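Local coordinates for protein putative transcriptional regulator (Methanosarcina mazei, PDB 3R0A) that probably regulates transcription as a dimeric DNA-binding protein of the helix-turn-helix class, at residues K10-V14 with E15-K19; N94-R97 with N98-K102; D109-G112 with Q113-E117. All coordinates share one frame; numbering follows the deposited sequence.

Contact 1: residues K10-V14 with E15-K19; sequences KEFKV and EDVIK
Lys13 reaches forward over the first turn of helix 14-22 to form a salt bridge with Asp16, its NZ lying 2.5 Å from Asp16 OD2. The ammonium meets the syn side of that oxygen, 34° out of the carboxylate plane. Bends at the second and third torsions (chi3 64°) bring the end of the lysine round to the aspartate, and Lys13 CE follows the same path, 3.3 Å from Asp16 OD2. With an alanine here in place of the Asp16 carboxylate, the Lys13 ammonium would probably lose this mate and its chain be freer to turn. Val17 CG2 sits obliquely against the Phe12 ring, with Phe12 CB 3.8 Å away and the two side chains at about a right angle.

These side chains are positioned by the backbone of the turn. Lys13 O receives Val17 N at 3.2 Å in the carbonyl plane, while Val14 O takes Ile18 N at 3.2 Å. Phe12 is in turn held by a backbone bond to Ile5 of strand 4-7 and by cation-pi contact with Lys10 of the second subunit. Glu15 OE2 is hydrogen-bonded to Trp118 NE1 of the second subunit and to Ser1 N of its own chain. Lys13 is the N-cap residue, where the second strand of an antiparallel beta-hairpin passes directly into a helix, at the dimer interface.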
ATOM      1  N   LYS B  10       6.783  -0.149  -6.755  1.00 44.58           N
ATOM      2  CA  LYS B  10       7.521   1.113  -6.635  1.00 46.23           C
ATOM      3  C   LYS B  10       8.381   1.163  -5.387  1.00 46.83           C
ATOM      4  O   LYS B  10       8.130   0.444  -4.419  1.00 46.95           O
ATOM      5  CB  LYS B  10       6.610   2.334  -6.728  1.00 46.59           C
ATOM      6  CG  LYS B  10       6.397   2.765  -8.187  1.00 49.25           C
ATOM      7  CD  LYS B  10       5.358   3.864  -8.382  1.00 50.67           C
ATOM      8  CE  LYS B  10       5.807   5.188  -7.784  1.00 52.61           C
ATOM      9  NZ  LYS B  10       5.206   5.350  -6.442  1.00 54.95           N
ATOM     10  N   GLU B  11       9.405   2.016  -5.441  1.00 47.99           N
ATOM     11  CA  GLU B  11      10.514   2.017  -4.487  1.00 48.54           C
ATOM     12  C   GLU B  11      10.227   2.985  -3.359  1.00 47.43           C
ATOM     13  O   GLU B  11      10.038   4.171  -3.606  1.00 46.79           O
ATOM     14  CB  GLU B  11      11.824   2.466  -5.191  1.00 49.05           C
ATOM     15  CG  GLU B  11      12.452   1.468  -6.210  1.00 53.42           C
ATOM     16  CD  GLU B  11      13.226   0.283  -5.577  1.00 57.50           C
ATOM     17  OE1 GLU B  11      13.887  -0.443  -6.351  1.00 60.78           O
ATOM     18  OE2 GLU B  11      13.182   0.057  -4.340  1.00 59.04           O
ATOM     19  N   PHE B  12      10.238   2.500  -2.124  1.00 46.89           N
ATOM     20  CA  PHE B  12      10.023   3.405  -0.966  1.00 46.61           C
ATOM     21  C   PHE B  12      11.173   3.448   0.058  1.00 46.95           C
ATOM     22  O   PHE B  12      11.576   2.418   0.622  1.00 46.74           O
ATOM     23  CB  PHE B  12       8.707   3.062  -0.219  1.00 45.35           C
ATOM     24  CG  PHE B  12       7.459   3.393  -0.989  1.00 42.69           C
ATOM     25  CD1 PHE B  12       6.836   4.624  -0.824  1.00 39.46           C
ATOM     26  CD2 PHE B  12       6.917   2.474  -1.892  1.00 39.19           C
ATOM     27  CE1 PHE B  12       5.686   4.947  -1.525  1.00 40.71           C
ATOM     28  CE2 PHE B  12       5.765   2.777  -2.608  1.00 40.53           C
ATOM     29  CZ  PHE B  12       5.136   4.020  -2.430  1.00 38.63           C
ATOM     30  N   LYS B  13      11.644   4.659   0.331  1.00 47.61           N
ATOM     31  CA  LYS B  13      12.443   4.907   1.516  1.00 47.96           C
ATOM     32  C   LYS B  13      11.518   4.751   2.699  1.00 47.65           C
ATOM     33  O   LYS B  13      10.490   5.429   2.791  1.00 48.31           O
ATOM     34  CB  LYS B  13      13.051   6.301   1.463  1.00 48.45           C
ATOM     35  CG  LYS B  13      14.124   6.442   0.367  1.00 51.73           C
ATOM     36  CD  LYS B  13      13.979   7.752  -0.433  1.00 56.61           C
ATOM     37  CE  LYS B  13      14.187   9.010   0.420  1.00 58.04           C
ATOM     38  NZ  LYS B  13      13.407  10.196  -0.116  1.00 57.50           N
ATOM     39  N   VAL B  14      11.886   3.845   3.599  1.00 46.90           N
ATOM     40  CA  VAL B  14      11.086   3.495   4.766  1.00 46.10           C
ATOM     41  C   VAL B  14      10.725   4.700   5.642  1.00 45.93           C
ATOM     42  O   VAL B  14       9.699   4.703   6.327  1.00 45.75           O
ATOM     43  CB  VAL B  14      11.790   2.428   5.616  1.00 45.83           C
ATOM     44  CG1 VAL B  14      10.824   1.845   6.623  1.00 47.45           C
ATOM     45  CG2 VAL B  14      12.309   1.295   4.724  1.00 47.02           C
ATOM     46  N   GLU B  15      11.568   5.725   5.618  1.00 45.30           N
ATOM     47  CA  GLU B  15      11.357   6.859   6.511  1.00 44.75           C
ATOM     48  C   GLU B  15      10.472   7.900   5.877  1.00 43.96           C
ATOM     49  O   GLU B  15       9.778   8.605   6.582  1.00 43.67           O
ATOM     50  CB  GLU B  15      12.681   7.433   7.023  1.00 44.18           C
ATOM     51  CG  GLU B  15      13.283   6.519   8.102  1.00 44.43           C
ATOM     52  CD  GLU B  15      14.493   7.119   8.844  1.00 47.69           C
ATOM     53  OE1 GLU B  15      15.100   8.129   8.368  1.00 47.33           O
ATOM     54  OE2 GLU B  15      14.819   6.567   9.924  1.00 48.08           O
ATOM     55  N   ASP B  16      10.501   7.976   4.541  1.00 43.41           N
ATOM     56  CA  ASP B  16       9.457   8.654   3.779  1.00 42.32           C
ATOM     57  C   ASP B  16       8.066   8.044   4.074  1.00 41.04           C
ATOM     58  O   ASP B  16       7.057   8.753   4.110  1.00 40.95           O
ATOM     59  CB  ASP B  16       9.769   8.587   2.288  1.00 42.13           C
ATOM     60  CG  ASP B  16      10.786   9.631   1.861  1.00 45.32           C
ATOM     61  OD1 ASP B  16      11.348  10.334   2.744  1.00 47.39           O
ATOM     62  OD2 ASP B  16      11.028   9.767   0.631  1.00 47.36           O
ATOM     63  N   VAL B  17       8.019   6.744   4.314  1.00 39.07           N
ATOM     64  CA  VAL B  17       6.751   6.086   4.559  1.00 38.43           C
ATOM     65  C   VAL B  17       6.212   6.468   5.929  1.00 38.46           C
ATOM     66  O   VAL B  17       5.006   6.715   6.108  1.00 38.35           O
ATOM     67  CB  VAL B  17       6.872   4.551   4.435  1.00 38.00           C
ATOM     68  CG1 VAL B  17       5.675   3.850   5.028  1.00 36.27           C
ATOM     69  CG2 VAL B  17       7.017   4.170   2.976  1.00 37.95           C
ATOM     70  N   ILE B  18       7.124   6.500   6.892  1.00 37.66           N
ATOM     71  CA  ILE B  18       6.827   6.930   8.236  1.00 37.15           C
ATOM     72  C   ILE B  18       6.511   8.408   8.241  1.00 36.48           C
ATOM     73  O   ILE B  18       5.580   8.815   8.921  1.00 36.96           O
ATOM     74  CB  ILE B  18       7.987   6.609   9.229  1.00 37.92           C
ATOM     75  CG1 ILE B  18       8.095   5.086   9.417  1.00 37.80           C
ATOM     76  CG2 ILE B  18       7.763   7.329  10.602  1.00 37.21           C
ATOM     77  CD1 ILE B  18       9.147   4.675  10.424  1.00 40.89           C
ATOM     78  N   LYS B  19       7.246   9.221   7.491  1.00 35.46           N
ATOM     79  CA  LYS B  19       6.830  10.625   7.414  1.00 36.11           C
ATOM     80  C   LYS B  19       5.429  10.821   6.819  1.00 35.40           C
ATOM     81  O   LYS B  19       4.681  11.681   7.291  1.00 36.05           O
ATOM     82  CB  LYS B  19       7.877  11.517   6.768  1.00 36.48           C
ATOM     83  CG  LYS B  19       9.110  11.706   7.704  1.00 38.51           C
ATOM     84  CD  LYS B  19      10.071  12.796   7.212  1.00 40.86           C
ATOM     85  CE  LYS B  19      10.648  12.533   5.817  1.00 40.15           C
ATOM     86  NZ  LYS B  19      10.993  13.893   5.206  1.00 41.42           N
TER

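Contact 2: residues N94-R97 with N98-K102; sequences NQIR and NIIQK
Arg97 and Asn98 meet through the flat end of the arginine: Asn98 OD1 lies 3.2 Å above the guanidinium plane of Arg97, offset toward its rim. The oxygen thus comes over one face, with the amide turned nearly perpendicular (81°). Although Arg97 NE is 3.4 Å from Asn98 OD1, the angle is too poor for a hydrogen bond, and the approach is best read as polar packing. Arg97 gets there because CG is anti to its own N (chi1 161°) and the chain then bends at the second torsion, bringing one guanidinium face up to the Asn98 oxygen.

Backbone bonds one turn apart join the two segments. Ile100 N donates to Ile96 O at 2.9 Å and Gln101 N to Arg97 O at 2.9 Å, both nearly straight, whereas Asn98 N to Asn94 O is a weak 3.4 Å bond. Ile99 sets a side-chain carbon against a backbone carbonyl, its CG1 running close by Gln95 O.

The apolar contact lies on another side of the helix, where Ile96 CG2 and Ile100 CD1 come within 4.2 Å, one turn apart.

In the fold, Ser92 OG accepts a hydrogen bond from Gln95 N at the start of this segment. Ile99 and Ile100 both pack on Leu22 of helix 14-22, and Ile100 and Gln101 lie against Leu115 and Gly112, respectively, of helix 93-119 of the second subunit.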
ATOM      1  N   ASN B  94       6.170  -0.055  20.390  1.00 60.26           N
ATOM      2  CA  ASN B  94       5.083  -0.991  20.136  1.00 60.11           C
ATOM      3  C   ASN B  94       3.697  -0.378  20.188  1.00 59.38           C
ATOM      4  O   ASN B  94       2.779  -0.802  19.463  1.00 59.51           O
ATOM      5  CB  ASN B  94       5.148  -2.108  21.183  1.00 60.74           C
ATOM      6  CG  ASN B  94       4.774  -3.440  20.619  1.00 61.39           C
ATOM      7  OD1 ASN B  94       5.573  -4.076  19.920  1.00 63.37           O
ATOM      8  ND2 ASN B  94       3.549  -3.874  20.901  1.00 61.54           N
ATOM      9  N   GLN B  95       3.532   0.590  21.083  1.00 58.29           N
ATOM     10  CA  GLN B  95       2.321   1.391  21.105  1.00 57.22           C
ATOM     11  C   GLN B  95       2.253   2.127  19.765  1.00 56.01           C
ATOM     12  O   GLN B  95       1.184   2.521  19.300  1.00 55.48           O
ATOM     13  CB  GLN B  95       2.386   2.402  22.256  1.00 57.41           C
ATOM     14  CG  GLN B  95       2.326   1.805  23.680  1.00 58.38           C
ATOM     15  CD  GLN B  95       2.107   2.872  24.767  1.00 58.06           C
ATOM     16  OE1 GLN B  95       2.670   2.789  25.865  1.00 56.55           O
ATOM     17  NE2 GLN B  95       1.290   3.877  24.455  1.00 56.72           N
ATOM     18  N   ILE B  96       3.425   2.257  19.151  1.00 54.19           N
ATOM     19  CA  ILE B  96       3.658   3.112  18.021  1.00 53.11           C
ATOM     20  C   ILE B  96       3.511   2.319  16.720  1.00 52.75           C
ATOM     21  O   ILE B  96       2.896   2.793  15.754  1.00 52.71           O
ATOM     22  CB  ILE B  96       5.051   3.792  18.183  1.00 52.92           C
ATOM     23  CG1 ILE B  96       4.934   4.925  19.227  1.00 52.34           C
ATOM     24  CG2 ILE B  96       5.617   4.280  16.852  1.00 51.17           C
ATOM     25  CD1 ILE B  96       6.262   5.413  19.792  1.00 51.81           C
ATOM     26  N   ARG B  97       4.080   1.120  16.710  1.00 51.50           N
ATOM     27  CA  ARG B  97       3.875   0.173  15.650  1.00 50.50           C
ATOM     28  C   ARG B  97       2.367   0.117  15.378  1.00 49.82           C
ATOM     29  O   ARG B  97       1.921   0.274  14.250  1.00 49.07           O
ATOM     30  CB  ARG B  97       4.452  -1.175  16.104  1.00 51.52           C
ATOM     31  CG  ARG B  97       3.980  -2.435  15.367  1.00 54.09           C
ATOM     32  CD  ARG B  97       3.815  -3.613  16.343  1.00 58.84           C
ATOM     33  NE  ARG B  97       2.840  -4.585  15.835  1.00 63.83           N
ATOM     34  CZ  ARG B  97       2.219  -5.519  16.559  1.00 64.97           C
ATOM     35  NH1 ARG B  97       2.450  -5.645  17.865  1.00 65.14           N
ATOM     36  NH2 ARG B  97       1.353  -6.333  15.965  1.00 66.21           N
ATOM     37  N   ASN B  98       1.567  -0.054  16.418  1.00 48.73           N
ATOM     38  CA  ASN B  98       0.139  -0.161  16.204  1.00 48.41           C
ATOM     39  C   ASN B  98      -0.443   1.100  15.554  1.00 47.04           C
ATOM     40  O   ASN B  98      -1.390   1.010  14.779  1.00 46.85           O
ATOM     41  CB  ASN B  98      -0.610  -0.508  17.503  1.00 48.77           C
ATOM     42  CG  ASN B  98      -0.144  -1.824  18.146  1.00 52.68           C
ATOM     43  OD1 ASN B  98       0.689  -2.587  17.598  1.00 55.38           O
ATOM     44  ND2 ASN B  98      -0.688  -2.097  19.335  1.00 54.42           N
ATOM     45  N   ILE B  99       0.128   2.270  15.861  1.00 45.93           N
ATOM     46  CA  ILE B  99      -0.379   3.547  15.313  1.00 44.23           C
ATOM     47  C   ILE B  99      -0.134   3.566  13.826  1.00 42.99           C
ATOM     48  O   ILE B  99      -1.023   3.835  13.028  1.00 42.92           O
ATOM     49  CB  ILE B  99       0.338   4.816  15.896  1.00 44.31           C
ATOM     50  CG1 ILE B  99       0.373   4.819  17.433  1.00 45.15           C
ATOM     51  CG2 ILE B  99      -0.270   6.122  15.293  1.00 42.28           C
ATOM     52  CD1 ILE B  99      -0.956   5.119  18.135  1.00 46.51           C
ATOM     53  N   ILE B 100       1.109   3.305  13.476  1.00 42.19           N
ATOM     54  CA  ILE B 100       1.551   3.258  12.096  1.00 42.01           C
ATOM     55  C   ILE B 100       0.798   2.189  11.261  1.00 42.12           C
ATOM     56  O   ILE B 100       0.364   2.475  10.128  1.00 41.23           O
ATOM     57  CB  ILE B 100       3.103   3.124  12.053  1.00 42.00           C
ATOM     58  CG1 ILE B 100       3.736   4.441  12.538  1.00 40.38           C
ATOM     59  CG2 ILE B 100       3.605   2.764  10.660  1.00 42.88           C
ATOM     60  CD1 ILE B 100       5.223   4.436  12.672  1.00 39.77           C
ATOM     61  N   GLN B 101       0.597   0.998  11.830  1.00 42.08           N
ATOM     62  CA  GLN B 101      -0.053  -0.089  11.090  1.00 42.97           C
ATOM     63  C   GLN B 101      -1.519   0.149  10.883  1.00 43.04           C
ATOM     64  O   GLN B 101      -2.067  -0.198   9.829  1.00 42.76           O
ATOM     65  CB  GLN B 101       0.166  -1.456  11.732  1.00 43.46           C
ATOM     66  CG  GLN B 101      -0.235  -2.629  10.800  1.00 44.98           C
ATOM     67  CD  GLN B 101       0.571  -2.690   9.501  1.00 47.71           C
ATOM     68  OE1 GLN B 101       1.715  -2.206   9.412  1.00 48.80           O
ATOM     69  NE2 GLN B 101      -0.026  -3.305   8.477  1.00 50.21           N
ATOM     70  N   LYS B 102      -2.157   0.768  11.873  1.00 43.04           N
ATOM     71  CA  LYS B 102      -3.541   1.161  11.721  1.00 42.38           C
ATOM     72  C   LYS B 102      -3.643   2.013  10.471  1.00 41.08           C
ATOM     73  O   LYS B 102      -4.524   1.809   9.641  1.00 41.41           O
ATOM     74  CB  LYS B 102      -4.037   1.927  12.952  1.00 43.67           C
ATOM     75  CG  LYS B 102      -5.487   1.585  13.354  1.00 46.83           C
ATOM     76  CD  LYS B 102      -5.507   0.351  14.281  1.00 51.33           C
ATOM     77  CE  LYS B 102      -5.723   0.786  15.760  1.00 53.13           C
ATOM     78  NZ  LYS B 102      -5.068  -0.240  16.673  1.00 56.51           N
TER

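Contact 3: residues D109-G112 with Q113-E117; sequences DRLG and QELKE
Leu111 and Leu115 take first torsions away from the staggered positions (chi1 -145° and -96°), which lay their side chains next to each other, pointing the same way. Gln113 instead sets CG beside its own N and anti to its carbonyl carbon (chi1 -77°); this sends CG back alongside the preceding turn, and the bend at the second torsion turns the amide away from it. Leu111 and Leu115 are an i, i+4 pair on the long alpha-helix 93-119, which pairs with the same helix of the second subunit in the dimer.

The two leucines lie on the face turned to the second subunit. Their closest methyl approach is too short to be trusted in detail, but the side-by-side packing is clear from the way both chains leave the helix. Leu111 also packs on Phe7 of the second subunit and Leu115 on its Ile100; Gly112, between them in sequence, lies where Gln101 of that subunit packs. Such pairing, with residues late in one helix against residues early in the other, implies helices running in opposite senses.

On the polar side, Gln113 CB comes 3.5 Å from Arg110 O, and Glu114 CB is 3.7 Å from the same Arg110 oxygen. The far ends of Asp109 and Arg110 look outside the turn: Asp109 OD1 is bonded to Gln105, and Arg110 NH2 to Asp6 O of the second subunit.

Backbone bonds join the two segments. Gln113 N donates to Asp109 O at 3.1 Å and Glu114 N to Arg110 O at 3.0 Å. Leu115 N is shared between two carbonyls, Leu111 O at 3.1 Å and, by a weak bond, Gly112 O at 3.1 Å.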
ATOM      1  N   ASP B 109      -7.132  -0.437   2.775  1.00 37.07           N
ATOM      2  CA  ASP B 109      -8.593  -0.389   2.655  1.00 38.76           C
ATOM      3  C   ASP B 109      -9.043   0.581   1.587  1.00 39.52           C
ATOM      4  O   ASP B 109      -9.914   0.224   0.789  1.00 39.37           O
ATOM      5  CB  ASP B 109      -9.266   0.060   3.943  1.00 39.23           C
ATOM      6  CG  ASP B 109      -9.057  -0.882   5.078  1.00 40.48           C
ATOM      7  OD1 ASP B 109      -8.600  -2.033   4.867  1.00 44.12           O
ATOM      8  OD2 ASP B 109      -9.365  -0.453   6.203  1.00 40.43           O
ATOM      9  N   ARG B 110      -8.492   1.805   1.579  1.00 41.28           N
ATOM     10  CA  ARG B 110      -8.921   2.813   0.576  1.00 43.28           C
ATOM     11  C   ARG B 110      -8.637   2.354  -0.833  1.00 43.95           C
ATOM     12  O   ARG B 110      -9.521   2.414  -1.672  1.00 43.61           O
ATOM     13  CB  ARG B 110      -8.328   4.211   0.771  1.00 43.01           C
ATOM     14  CG  ARG B 110      -8.964   5.232  -0.220  1.00 48.53           C
ATOM     15  CD  ARG B 110      -8.367   6.656  -0.202  1.00 55.56           C
ATOM     16  NE  ARG B 110      -6.917   6.671  -0.410  1.00 60.00           N
ATOM     17  CZ  ARG B 110      -6.018   6.874   0.559  1.00 63.29           C
ATOM     18  NH1 ARG B 110      -6.408   7.102   1.812  1.00 63.79           N
ATOM     19  NH2 ARG B 110      -4.719   6.857   0.272  1.00 64.93           N
ATOM     20  N   LEU B 111      -7.396   1.917  -1.086  1.00 45.52           N
ATOM     21  CA  LEU B 111      -6.988   1.347  -2.388  1.00 46.54           C
ATOM     22  C   LEU B 111      -7.962   0.207  -2.756  1.00 47.48           C
ATOM     23  O   LEU B 111      -8.332   0.030  -3.919  1.00 47.02           O
ATOM     24  CB  LEU B 111      -5.548   0.804  -2.308  1.00 46.60           C
ATOM     25  CG  LEU B 111      -4.531   0.855  -3.475  1.00 47.28           C
ATOM     26  CD1 LEU B 111      -3.375  -0.132  -3.248  1.00 46.69           C
ATOM     27  CD2 LEU B 111      -5.099   0.666  -4.859  1.00 46.41           C
ATOM     28  N   GLY B 112      -8.379  -0.551  -1.743  1.00 48.00           N
ATOM     29  CA  GLY B 112      -9.435  -1.538  -1.902  1.00 49.62           C
ATOM     30  C   GLY B 112     -10.700  -1.011  -2.546  1.00 50.72           C
ATOM     31  O   GLY B 112     -11.095  -1.511  -3.600  1.00 51.17           O
ATOM     32  N   GLN B 113     -11.343  -0.025  -1.899  1.00 51.53           N
ATOM     33  CA  GLN B 113     -12.553   0.644  -2.416  1.00 52.04           C
ATOM     34  C   GLN B 113     -12.383   1.225  -3.817  1.00 53.07           C
ATOM     35  O   GLN B 113     -13.301   1.171  -4.634  1.00 52.96           O
ATOM     36  CB  GLN B 113     -12.993   1.773  -1.494  1.00 51.58           C
ATOM     37  CG  GLN B 113     -13.722   1.324  -0.228  1.00 51.78           C
ATOM     38  CD  GLN B 113     -14.759   0.225  -0.482  1.00 50.74           C
ATOM     39  OE1 GLN B 113     -14.657  -0.864   0.070  1.00 48.42           O
ATOM     40  NE2 GLN B 113     -15.756   0.514  -1.319  1.00 50.93           N
ATOM     41  N   GLU B 114     -11.210   1.785  -4.082  1.00 54.46           N
ATOM     42  CA  GLU B 114     -10.928   2.384  -5.372  1.00 56.67           C
ATOM     43  C   GLU B 114     -10.870   1.362  -6.482  1.00 57.68           C
ATOM     44  O   GLU B 114     -11.252   1.653  -7.613  1.00 58.02           O
ATOM     45  CB  GLU B 114      -9.655   3.206  -5.328  1.00 56.35           C
ATOM     46  CG  GLU B 114      -9.913   4.690  -5.075  1.00 59.25           C
ATOM     47  CD  GLU B 114     -10.006   5.530  -6.364  1.00 62.91           C
ATOM     48  OE1 GLU B 114     -10.385   5.008  -7.441  1.00 63.46           O
ATOM     49  OE2 GLU B 114      -9.675   6.738  -6.301  1.00 66.04           O
ATOM     50  N   LEU B 115     -10.422   0.160  -6.162  1.00 58.99           N
ATOM     51  CA  LEU B 115     -10.398  -0.900  -7.154  1.00 60.94           C
ATOM     52  C   LEU B 115     -11.770  -1.425  -7.579  1.00 62.00           C
ATOM     53  O   LEU B 115     -11.906  -1.956  -8.672  1.00 62.35           O
ATOM     54  CB  LEU B 115      -9.496  -2.040  -6.710  1.00 60.76           C
ATOM     55  CG  LEU B 115      -8.095  -1.938  -7.307  1.00 60.97           C
ATOM     56  CD1 LEU B 115      -7.173  -1.086  -6.477  1.00 61.30           C
ATOM     57  CD2 LEU B 115      -7.525  -3.316  -7.437  1.00 62.38           C
ATOM     58  N   LYS B 116     -12.793  -1.258  -6.749  1.00 63.40           N
ATOM     59  CA  LYS B 116     -14.113  -1.769  -7.120  1.00 64.46           C
ATOM     60  C   LYS B 116     -14.991  -0.716  -7.817  1.00 65.66           C
ATOM     61  O   LYS B 116     -16.069  -1.031  -8.333  1.00 66.00           O
ATOM     62  CB  LYS B 116     -14.787  -2.522  -5.943  1.00 64.58           C
ATOM     63  CG  LYS B 116     -15.769  -1.777  -5.056  1.00 63.76           C
ATOM     64  CD  LYS B 116     -16.172  -2.692  -3.917  1.00 64.27           C
ATOM     65  CE  LYS B 116     -17.681  -2.803  -3.769  1.00 65.19           C
ATOM     66  NZ  LYS B 116     -18.324  -1.701  -3.002  1.00 65.60           N
ATOM     67  N   GLU B 117     -14.510   0.530  -7.823  1.00 67.06           N
ATOM     68  CA  GLU B 117     -14.954   1.555  -8.779  1.00 68.39           C
ATOM     69  C   GLU B 117     -14.191   1.427 -10.090  1.00 69.01           C
ATOM     70  O   GLU B 117     -14.428   2.189 -11.039  1.00 69.44           O
ATOM     71  CB  GLU B 117     -14.716   2.958  -8.237  1.00 68.52           C
ATOM     72  CG  GLU B 117     -15.915   3.578  -7.582  1.00 69.55           C
ATOM     73  CD  GLU B 117     -15.530   4.231  -6.290  1.00 71.46           C
ATOM     74  OE1 GLU B 117     -14.869   5.296  -6.347  1.00 72.63           O
ATOM     75  OE2 GLU B 117     -15.868   3.665  -5.220  1.00 71.38           O
TER

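In the fold
Along the chain the three contacts come in series: contact 1 at the N-terminal end, where strand 10-13 enters helix 14-22, then contacts 2 and 3 on the single helix 93-119. The centres of contacts 1 and 2 are 16 Å apart, with nearest atoms about 4 Å apart; contact 3 lies 22 Å from contact 1 and 23 Å from contact 2, centre to centre. The helices and strands between contacts 1 and 2 in the chain are consistent with a winged helix-turn-helix. None of the contacts touches another, yet all three touch the second subunit and so belong to the dimer, which an observed interchain disulfide between Cys9 and Cys20 also links.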